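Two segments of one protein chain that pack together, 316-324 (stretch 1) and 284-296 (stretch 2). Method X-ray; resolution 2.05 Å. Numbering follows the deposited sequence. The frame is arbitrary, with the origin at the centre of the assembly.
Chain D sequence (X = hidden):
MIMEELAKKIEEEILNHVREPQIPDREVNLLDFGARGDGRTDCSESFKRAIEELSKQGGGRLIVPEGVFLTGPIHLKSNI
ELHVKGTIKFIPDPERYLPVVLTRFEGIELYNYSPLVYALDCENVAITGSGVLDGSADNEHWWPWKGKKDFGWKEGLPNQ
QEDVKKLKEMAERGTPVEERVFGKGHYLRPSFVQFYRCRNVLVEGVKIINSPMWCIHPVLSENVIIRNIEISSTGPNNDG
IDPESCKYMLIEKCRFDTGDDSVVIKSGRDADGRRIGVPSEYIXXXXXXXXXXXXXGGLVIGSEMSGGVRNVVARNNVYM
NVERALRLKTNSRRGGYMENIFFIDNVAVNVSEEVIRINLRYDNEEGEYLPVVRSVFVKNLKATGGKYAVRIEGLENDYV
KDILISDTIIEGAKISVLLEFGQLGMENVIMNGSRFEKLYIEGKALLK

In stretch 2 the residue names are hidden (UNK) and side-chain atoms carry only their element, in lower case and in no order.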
# COMPACT_ATOMS: atom_id res chain seq x y z
N ASN D 316 25.08 3.47 6.13
CA ASN D 316 24.84 2.57 7.26
C ASN D 316 24.92 3.26 8.61
O ASN D 316 25.55 2.77 9.54
CB ASN D 316 25.81 1.37 7.21
CG ASN D 316 25.33 0.20 8.06
OD1 ASN D 316 24.15 -0.15 8.05
ND2 ASN D 316 26.24 -0.40 8.81
N ASN D 317 24.28 4.42 8.70
CA ASN D 317 24.17 5.11 9.97
C ASN D 317 22.79 4.88 10.56
O ASN D 317 21.84 4.54 9.84
CB ASN D 317 24.45 6.61 9.79
CG ASN D 317 25.82 6.88 9.21
OD1 ASN D 317 26.84 6.71 9.88
ND2 ASN D 317 25.85 7.28 7.94
N VAL D 318 22.70 5.06 11.87
CA VAL D 318 21.43 4.93 12.58
C VAL D 318 21.13 6.22 13.34
O VAL D 318 21.93 6.66 14.17
CB VAL D 318 21.44 3.72 13.54
CG1 VAL D 318 20.16 3.70 14.39
CG2 VAL D 318 21.58 2.41 12.73
N TYR D 319 19.97 6.81 13.05
CA TYR D 319 19.55 8.08 13.65
C TYR D 319 18.26 7.86 14.42
O TYR D 319 17.29 7.32 13.88
CB TYR D 319 19.33 9.13 12.56
CG TYR D 319 20.54 9.31 11.66
CD1 TYR D 319 21.66 10.02 12.09
CD2 TYR D 319 20.57 8.75 10.39
CE1 TYR D 319 22.78 10.19 11.26
CE2 TYR D 319 21.67 8.92 9.55
CZ TYR D 319 22.77 9.64 9.99
OH TYR D 319 23.85 9.79 9.17
N MET D 320 18.25 8.24 15.69
CA MET D 320 17.08 8.02 16.54
C MET D 320 16.66 9.31 17.25
O MET D 320 17.50 9.96 17.87
CB MET D 320 17.37 6.95 17.58
CG MET D 320 17.48 5.53 17.02
SD MET D 320 17.61 4.26 18.30
CE MET D 320 16.41 4.80 19.50
N ASN D 321 15.37 9.64 17.13
CA ASN D 321 14.73 10.77 17.84
C ASN D 321 15.12 12.15 17.30
O ASN D 321 14.68 13.18 17.83
CB ASN D 321 14.94 10.70 19.36
CG ASN D 321 14.60 9.33 19.96
OD1 ASN D 321 13.65 8.68 19.56
ND2 ASN D 321 15.40 8.91 20.94
N VAL D 322 15.94 12.17 16.25
CA VAL D 322 16.50 13.40 15.68
C VAL D 322 15.44 14.26 15.00
O VAL D 322 14.38 13.76 14.61
CB VAL D 322 17.66 13.11 14.70
CG1 VAL D 322 18.76 12.29 15.39
CG2 VAL D 322 17.16 12.39 13.42
N GLU D 323 15.72 15.55 14.86
CA GLU D 323 14.76 16.43 14.18
C GLU D 323 14.69 16.11 12.70
O GLU D 323 13.60 16.14 12.11
CB GLU D 323 15.12 17.90 14.39
CG GLU D 323 14.86 18.41 15.80
CD GLU D 323 15.12 19.91 15.94
OE1 GLU D 323 15.48 20.56 14.94
OE2 GLU D 323 14.96 20.44 17.06
N ARG D 324 15.86 15.83 12.11
CA ARG D 324 16.00 15.58 10.68
C ARG D 324 17.09 14.55 10.45
O ARG D 324 18.11 14.53 11.15
CB ARG D 324 16.38 16.87 9.93
CG ARG D 324 15.37 17.99 10.10
CD ARG D 324 15.84 19.34 9.58
NE ARG D 324 14.94 20.35 10.15
CZ ARG D 324 15.10 20.91 11.35
NH1 ARG D 324 16.16 20.61 12.10
NH2 ARG D 324 14.20 21.78 11.78
N UNK D 284 33.54 10.58 4.22
CA UNK D 284 32.83 9.33 4.43
C UNK D 284 32.32 9.27 5.87
O UNK D 284 33.10 9.40 6.81
c UNK D 284 31.97 6.48 3.34
c UNK D 284 34.26 5.70 3.99
c UNK D 284 33.17 6.72 4.27
c UNK D 284 33.74 8.13 4.10
N UNK D 285 31.01 9.12 6.02
CA UNK D 285 30.36 9.04 7.33
C UNK D 285 29.63 7.69 7.39
O UNK D 285 28.62 7.50 6.70
c UNK D 285 29.36 10.21 7.51
c UNK D 285 30.06 11.55 7.28
c UNK D 285 28.69 10.17 8.91
N UNK D 286 30.14 6.75 8.18
CA UNK D 286 29.56 5.40 8.18
C UNK D 286 29.51 4.73 9.55
O UNK D 286 30.35 5.02 10.42
n UNK D 286 33.72 2.86 7.06
c UNK D 286 34.58 2.13 6.36
n UNK D 286 34.34 1.85 5.08
n UNK D 286 35.70 1.69 6.92
c UNK D 286 31.74 4.22 7.58
c UNK D 286 32.46 3.37 6.54
c UNK D 286 30.31 4.50 7.18
N UNK D 287 28.54 3.83 9.73
CA UNK D 287 28.42 3.01 10.94
C UNK D 287 28.31 3.81 12.25
O UNK D 287 28.78 3.36 13.30
c UNK D 287 29.58 2.00 11.05
c UNK D 287 29.80 1.20 9.77
o UNK D 287 30.96 1.09 9.34
o UNK D 287 28.81 0.67 9.21
N UNK D 288 27.71 4.99 12.18
CA UNK D 288 27.52 5.84 13.35
C UNK D 288 26.14 5.70 13.96
O UNK D 288 25.21 5.23 13.30
c UNK D 288 27.77 7.31 13.02
o UNK D 288 30.14 7.50 13.22
c UNK D 288 29.15 7.56 12.48
n UNK D 288 29.24 7.85 11.19
N UNK D 289 26.02 6.14 15.21
CA UNK D 289 24.77 6.07 15.94
C UNK D 289 24.46 7.42 16.60
O UNK D 289 25.23 7.91 17.42
c UNK D 289 23.63 4.80 17.95
c UNK D 289 22.32 4.52 17.19
c UNK D 289 23.90 3.73 19.00
c UNK D 289 24.82 4.96 16.99
N UNK D 290 23.34 8.02 16.20
CA UNK D 290 22.85 9.23 16.84
C UNK D 290 21.56 8.89 17.58
O UNK D 290 20.58 8.50 16.96
c UNK D 290 22.59 10.37 15.81
c UNK D 290 23.81 10.62 14.92
c UNK D 290 22.15 11.68 16.52
N UNK D 291 21.58 8.99 18.90
CA UNK D 291 20.33 8.91 19.67
C UNK D 291 20.18 10.23 20.39
O UNK D 291 20.83 10.47 21.41
c UNK D 291 20.55 6.39 19.93
c UNK D 291 18.95 7.69 21.41
c UNK D 291 20.69 5.18 20.86
c UNK D 291 20.28 7.72 20.66
N UNK D 292 19.35 11.10 19.83
CA UNK D 292 19.37 12.50 20.23
C UNK D 292 18.10 13.25 19.86
O UNK D 292 17.92 13.68 18.72
o UNK D 292 20.72 14.52 20.05
c UNK D 292 20.59 13.19 19.60
N UNK D 293 17.21 13.41 20.84
CA UNK D 293 16.04 14.27 20.72
C UNK D 293 16.44 15.69 20.32
O UNK D 293 15.77 16.33 19.49
c UNK D 293 14.07 15.20 22.04
o UNK D 293 12.11 14.17 22.94
c UNK D 293 12.78 14.42 21.92
c UNK D 293 15.28 14.30 22.05
n UNK D 293 12.43 14.02 20.69
N UNK D 294 17.54 16.18 20.90
CA UNK D 294 18.01 17.54 20.70
C UNK D 294 18.65 17.82 19.32
O UNK D 294 18.70 18.98 18.90
c UNK D 294 18.98 17.94 21.83
N UNK D 295 19.12 16.78 18.64
CA UNK D 295 19.83 16.95 17.37
C UNK D 295 18.97 17.60 16.29
O UNK D 295 17.85 17.18 16.06
o UNK D 295 21.00 15.79 15.58
c UNK D 295 20.39 15.62 16.85
N UNK D 296 19.53 18.61 15.62
CA UNK D 296 18.85 19.31 14.54
C UNK D 296 18.97 18.61 13.18
O UNK D 296 18.35 19.02 12.20
c UNK D 296 19.05 21.62 15.59
c UNK D 296 19.39 20.74 14.42
c UNK D 296 18.76 23.51 16.68
n UNK D 296 18.46 22.51 17.50
n UNK D 296 19.11 22.99 15.52
c UNK D 296 18.63 21.32 16.84
O HOH W 1 13.68 15.68 17.88
O HOH W 2 14.88 19.01 19.17

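Position 284 has four side-chain carbons forked at the second and lies out of reach of stretch 1; this is Leu 284, a buried strand residue. At 285 one carbon carries two more, the beta-branched pattern of Val 285. Its backbone O accepts a hydrogen bond from Asn 317 ND2 at 3.0 Å. Position 286 shows three carbons, a nitrogen, then a carbon with two nitrogens: Arg 286, whose end leads away to partners elsewhere in the structure.

At 287 two carbons end in two oxygens. A carboxylate fits, because one oxygen receives the amide of Asn 316; this is Asp 287, with ND2 of Asn 316 2.8 Å from its OD1. Position 288 also has two carbons, but the second carries one oxygen and one nitrogen. The nitrogen can donate to the side-chain oxygen of Asn 317, which marks Asn 288: its ND2 and its backbone N each lie 3.0 Å from Asn 317 OD1.

Position 289, four carbons forked at the second, is Leu 289; its CD1 meets Val 318 CG1 at 3.6 Å. At 290, one carbon carrying two others touches both a ring and an aliphatic chain. Compact Val 290 places CG2 3.6 Å from Tyr 319 CD1 and CG1 3.6 Å from Val 322 CG1. Position 291 has four carbons, forked at the first with one arm two carbons long: Ile 291, whose CG1 lies 4.0 Å from Met 320 SD.

One carbon and one oxygen at 292 give Ser 292, pointing away while its backbone N bonds Met 320 O at 2.9 Å. Three carbons ending in oxygen and nitrogen make 293 Gln 293, an exposed residue whose side chain suits solvent; waters link its backbone O to Asn 321 O and Glu 323 OE2. A single carbon at 294 is Ala 294, barely involved. Position 295, a carbon and an oxygen, is Ser 295; its backbone O accepts from Glu 323 N at 2.9 Å. At 296 a carbon bears a five-membered ring with two nitrogens: His 296, with Glu 323 OE1 over one ring face and its backbone O 2.7 Å from Arg 324 NH1.

The contact is a parallel strand pairing. Backbone hydrogen bonds run from Val 318 N to Asn 288 O (2.9 Å), Val 290 N to Val 318 O (2.8 Å) and Met 320 N to Val 290 O (2.7 Å). In-register neighbours share a face, so apolar side chains pack beside one another, while asparagine amides and the Arg 324 guanidinium secure the flanking loops.

Stretch 2, residues 284-296: LVRDNLVISQASH
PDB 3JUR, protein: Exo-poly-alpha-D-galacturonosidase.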